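Long-range contact in transcription factor TAU subunit SFC1 (Schizosaccharomyces pombe, PDB 4BJI), which serves in the TFIIIC complex as a part of the tauA domain, which binds boxA promoter DNA of tRNA genes for RNA polymerase III transcription: residues 30-44 and 67-79. Numbering follows the deposited sequence. Where two conformers were deposited one is given.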
# COMPACT_ATOMS: atom_id res chain seq x y z
N LEU A 30 12.27 -16.30 15.81
CA LEU A 30 11.92 -15.23 16.74
C LEU A 30 11.66 -15.74 18.17
O LEU A 30 10.94 -16.72 18.38
CB LEU A 30 10.68 -14.48 16.25
CG LEU A 30 10.97 -13.49 15.14
CD1 LEU A 30 9.62 -13.01 14.59
CD2 LEU A 30 11.74 -12.30 15.62
N GLY A 31 12.28 -15.07 19.15
CA GLY A 31 12.01 -15.34 20.55
C GLY A 31 11.11 -14.27 21.13
O GLY A 31 10.52 -13.48 20.40
N GLU A 32 11.00 -14.21 22.45
CA GLU A 32 10.18 -13.18 23.08
C GLU A 32 10.85 -11.81 22.98
O GLU A 32 12.04 -11.68 23.22
CB GLU A 32 9.90 -13.55 24.54
CG GLU A 32 9.15 -14.87 24.68
CD GLU A 32 7.86 -14.90 23.87
OE1 GLU A 32 7.10 -13.91 23.93
OE2 GLU A 32 7.61 -15.91 23.18
N PRO A 33 10.08 -10.79 22.61
CA PRO A 33 10.63 -9.44 22.42
C PRO A 33 10.77 -8.72 23.74
O PRO A 33 10.12 -9.07 24.72
CB PRO A 33 9.56 -8.76 21.57
CG PRO A 33 8.27 -9.42 22.01
CD PRO A 33 8.63 -10.84 22.38
N SER A 34 11.65 -7.73 23.74
CA SER A 34 11.78 -6.82 24.84
C SER A 34 10.42 -6.18 25.14
O SER A 34 9.47 -6.17 24.32
CB SER A 34 12.79 -5.73 24.48
OG SER A 34 12.36 -5.04 23.31
N LYS A 35 10.31 -5.63 26.34
CA LYS A 35 9.16 -4.82 26.67
C LYS A 35 9.08 -3.65 25.70
O LYS A 35 8.00 -3.25 25.31
CB LYS A 35 9.25 -4.32 28.12
CG LYS A 35 9.30 -5.47 29.12
CD LYS A 35 9.33 -4.98 30.58
CE LYS A 35 8.11 -4.12 30.92
NZ LYS A 35 7.99 -3.84 32.39
N THR A 36 10.24 -3.13 25.26
CA THR A 36 10.23 -1.94 24.40
C THR A 36 9.52 -2.29 23.08
O THR A 36 8.71 -1.51 22.56
CB THR A 36 11.67 -1.41 24.11
OG1 THR A 36 12.26 -0.97 25.34
CG2 THR A 36 11.64 -0.22 23.15
N ILE A 37 9.82 -3.46 22.53
CA ILE A 37 9.19 -3.88 21.27
C ILE A 37 7.75 -4.36 21.51
O ILE A 37 6.88 -4.13 20.67
CB ILE A 37 10.05 -4.96 20.58
CG1 ILE A 37 11.40 -4.35 20.21
CG2 ILE A 37 9.39 -5.52 19.31
CD1 ILE A 37 11.33 -3.06 19.36
N GLN A 38 7.49 -5.00 22.64
CA GLN A 38 6.12 -5.41 22.99
C GLN A 38 5.17 -4.22 22.96
O GLN A 38 4.03 -4.34 22.50
CB GLN A 38 6.08 -6.10 24.36
CG GLN A 38 4.76 -6.80 24.59
CD GLN A 38 4.54 -7.96 23.61
OE1 GLN A 38 5.46 -8.75 23.34
NE2 GLN A 38 3.33 -8.06 23.07
N GLU A 39 5.60 -3.05 23.43
CA GLU A 39 4.75 -1.86 23.38
C GLU A 39 4.34 -1.56 21.94
O GLU A 39 3.20 -1.21 21.69
CB GLU A 39 5.48 -0.64 23.99
CG GLU A 39 4.60 0.60 24.13
CD GLU A 39 5.38 1.83 24.59
OE1 GLU A 39 6.54 1.68 25.03
OE2 GLU A 39 4.84 2.95 24.50
N VAL A 40 5.27 -1.72 21.00
CA VAL A 40 4.95 -1.46 19.60
C VAL A 40 4.01 -2.51 19.05
O VAL A 40 3.05 -2.17 18.34
CB VAL A 40 6.24 -1.38 18.74
CG1 VAL A 40 5.91 -0.98 17.31
CG2 VAL A 40 7.23 -0.39 19.38
N ILE A 41 4.24 -3.77 19.42
CA ILE A 41 3.36 -4.86 19.02
C ILE A 41 1.94 -4.61 19.52
O ILE A 41 0.97 -4.76 18.75
CB ILE A 41 3.89 -6.20 19.55
CG1 ILE A 41 5.22 -6.57 18.87
CG2 ILE A 41 2.83 -7.30 19.40
CD1 ILE A 41 5.92 -7.76 19.52
N GLU A 42 1.77 -4.16 20.76
CA GLU A 42 0.45 -3.87 21.28
C GLU A 42 -0.25 -2.73 20.55
O GLU A 42 -1.48 -2.79 20.36
CB GLU A 42 0.51 -3.61 22.78
CG GLU A 42 0.94 -4.85 23.58
CD GLU A 42 0.09 -6.05 23.26
OE1 GLU A 42 -1.14 -5.94 23.33
OE2 GLU A 42 0.65 -7.09 22.91
N ALA A 43 0.50 -1.73 20.10
CA ALA A 43 -0.06 -0.64 19.31
C ALA A 43 -0.46 -1.10 17.91
O ALA A 43 -1.42 -0.58 17.32
CB ALA A 43 0.93 0.49 19.23
N LEU A 44 0.29 -2.05 17.35
CA LEU A 44 -0.00 -2.56 16.01
C LEU A 44 -1.23 -3.45 15.95
O LEU A 44 -1.93 -3.49 14.94
CB LEU A 44 1.18 -3.37 15.48
CG LEU A 44 2.38 -2.55 15.05
CD1 LEU A 44 3.56 -3.47 14.78
CD2 LEU A 44 2.04 -1.73 13.81
N TYR A 67 8.22 5.22 17.80
CA TYR A 67 8.25 3.83 17.33
C TYR A 67 8.90 3.68 15.95
O TYR A 67 9.04 2.57 15.45
CB TYR A 67 6.82 3.26 17.25
CG TYR A 67 6.08 3.17 18.57
CD1 TYR A 67 6.74 3.28 19.78
CD2 TYR A 67 4.70 2.95 18.59
CE1 TYR A 67 6.06 3.19 20.98
CE2 TYR A 67 4.02 2.86 19.78
CZ TYR A 67 4.70 2.99 20.97
OH TYR A 67 4.01 2.89 22.16
N THR A 68 9.31 4.80 15.34
CA THR A 68 9.82 4.80 13.96
C THR A 68 10.76 3.64 13.60
O THR A 68 10.53 2.94 12.61
CB THR A 68 10.53 6.12 13.61
OG1 THR A 68 9.61 7.21 13.73
CG2 THR A 68 11.07 6.09 12.16
N HIS A 69 11.84 3.49 14.36
CA HIS A 69 12.82 2.45 14.04
C HIS A 69 12.74 1.24 14.95
O HIS A 69 13.61 0.38 14.88
CB HIS A 69 14.25 3.02 14.06
CG HIS A 69 14.49 4.07 13.03
ND1 HIS A 69 14.37 3.84 11.67
CD2 HIS A 69 14.82 5.38 13.16
CE1 HIS A 69 14.64 4.95 11.01
NE2 HIS A 69 14.91 5.90 11.89
N TYR A 70 11.69 1.14 15.76
CA TYR A 70 11.35 -0.15 16.36
C TYR A 70 10.30 -0.91 15.53
O TYR A 70 10.18 -2.12 15.65
CB TYR A 70 10.87 0.02 17.80
CG TYR A 70 11.91 0.62 18.75
CD1 TYR A 70 13.23 0.20 18.72
CD2 TYR A 70 11.54 1.60 19.66
CE1 TYR A 70 14.17 0.76 19.57
CE2 TYR A 70 12.47 2.15 20.52
CZ TYR A 70 13.78 1.70 20.46
OH TYR A 70 14.74 2.23 21.29
N LEU A 71 9.60 -0.19 14.66
CA LEU A 71 8.50 -0.79 13.88
C LEU A 71 9.00 -2.01 13.10
O LEU A 71 8.30 -3.04 13.03
CB LEU A 71 7.91 0.26 12.95
CG LEU A 71 6.79 -0.23 12.04
CD1 LEU A 71 5.66 -0.79 12.87
CD2 LEU A 71 6.32 0.93 11.18
N LYS A 72 10.19 -1.94 12.51
CA LYS A 72 10.66 -3.05 11.69
C LYS A 72 10.92 -4.35 12.48
O LYS A 72 10.86 -5.44 11.91
CB LYS A 72 11.90 -2.68 10.89
CG LYS A 72 13.15 -2.50 11.69
CD LYS A 72 14.35 -2.35 10.76
CE LYS A 72 15.58 -2.08 11.57
NZ LYS A 72 16.78 -2.09 10.69
N PHE A 73 11.17 -4.21 13.78
CA PHE A 73 11.36 -5.36 14.63
C PHE A 73 10.05 -5.94 15.16
O PHE A 73 9.97 -7.11 15.51
CB PHE A 73 12.25 -4.96 15.83
CG PHE A 73 13.66 -4.54 15.45
CD1 PHE A 73 14.63 -5.47 15.24
CD2 PHE A 73 13.96 -3.20 15.28
CE1 PHE A 73 15.93 -5.08 14.87
CE2 PHE A 73 15.24 -2.80 14.92
CZ PHE A 73 16.22 -3.74 14.72
N ALA A 74 9.02 -5.09 15.25
CA ALA A 74 7.71 -5.49 15.78
C ALA A 74 6.84 -6.18 14.69
O ALA A 74 6.11 -7.13 14.99
CB ALA A 74 6.98 -4.26 16.33
N LEU A 75 6.93 -5.67 13.46
CA LEU A 75 6.05 -6.17 12.38
C LEU A 75 6.13 -7.69 12.20
O LEU A 75 5.11 -8.33 11.99
CB LEU A 75 6.30 -5.42 11.07
CG LEU A 75 5.64 -4.03 11.02
CD1 LEU A 75 6.23 -3.14 9.98
CD2 LEU A 75 4.12 -4.16 10.85
N PRO A 76 7.34 -8.29 12.30
CA PRO A 76 7.44 -9.73 12.06
C PRO A 76 6.72 -10.60 13.09
O PRO A 76 6.54 -11.81 12.90
CB PRO A 76 8.97 -9.97 12.10
CG PRO A 76 9.54 -8.72 11.64
CD PRO A 76 8.69 -7.68 12.32
N TYR A 77 6.31 -9.99 14.20
CA TYR A 77 5.54 -10.72 15.18
C TYR A 77 4.06 -10.87 14.84
O TYR A 77 3.36 -11.68 15.44
CB TYR A 77 5.66 -10.06 16.57
CG TYR A 77 6.98 -10.34 17.25
CD1 TYR A 77 8.09 -9.53 17.04
CD2 TYR A 77 7.13 -11.46 18.06
CE1 TYR A 77 9.32 -9.81 17.64
CE2 TYR A 77 8.35 -11.74 18.66
CZ TYR A 77 9.42 -10.92 18.43
OH TYR A 77 10.62 -11.22 19.06
N LEU A 78 3.60 -10.08 13.86
CA LEU A 78 2.18 -10.03 13.51
C LEU A 78 1.86 -10.19 12.03
O LEU A 78 0.71 -10.38 11.70
CB LEU A 78 1.59 -8.68 13.93
CG LEU A 78 1.67 -8.35 15.41
CD1 LEU A 78 1.17 -6.95 15.62
CD2 LEU A 78 0.88 -9.35 16.25
N SER A 79 2.85 -10.05 11.17
CA SER A 79 2.60 -9.87 9.74
C SER A 79 3.72 -10.43 8.90
O SER A 79 4.83 -10.64 9.41
CB SER A 79 2.39 -8.38 9.42
OG SER A 79 3.59 -7.64 9.60
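Ala74 CB is the knob at the centre of the contact. It sits in a hole formed by Ile37, Val40, Ile41 and Leu44 on helix 35-50, with Val40 CG1 3.6 Å from Ala74 CB. The small methyl lets the backbones come close: Ile41 CA and Ala74 CA are 5.5 Å apart. On the inner side, Leu44 CD1 touches Ala74 CB, Leu71 CD1 and Leu75 CD2, while Leu44 CB meets Leu78 CD1 at 3.6 Å. Leu59 of helix 56-60 packs against both Leu44 and Leu75.

Tyrosines extend the apolar layer outward. Val40 CG1 lies anti to the backbone N (chi1 -175°), against Ala74; this turns CG2 over a face of the Tyr67 ring. Ile37 CD1 presses on Tyr70 CB at 3.5 Å, and Thr36 CG2 sits over the Tyr70 ring, offset toward its rim. Tyr77 is held between Leu30 CD1 over the centre of one face and Pro33 CG on the opposite face. Ile41 CD1 reaches Tyr77 CG at 3.6 Å.

Two phenol hydroxyls form the polar edge. Tyr77 OH donates to Gly31 O at 2.6 Å, tilted 33° from the carbonyl plane. With a leucine in place of Tyr77, Gly31 O would probably be left without this donor and a gap would probably open between Leu30 and Pro33. In the conformer given, Tyr67 OH donates to Glu39 OE2; the 2.5 Å is unusually short and doubtful, since Glu39 has a second conformer. There the carboxylate stands nearly perpendicular to the Tyr67 ring (86°).

Helices 35-50, 56-60 and 71-74, followed by antiparallel strands 79-82 and 90-93, are consistent with a winged-helix form of the helix-turn-helix fold in the DNA-binding domain of Sfc1; this contact joins its first and third helices.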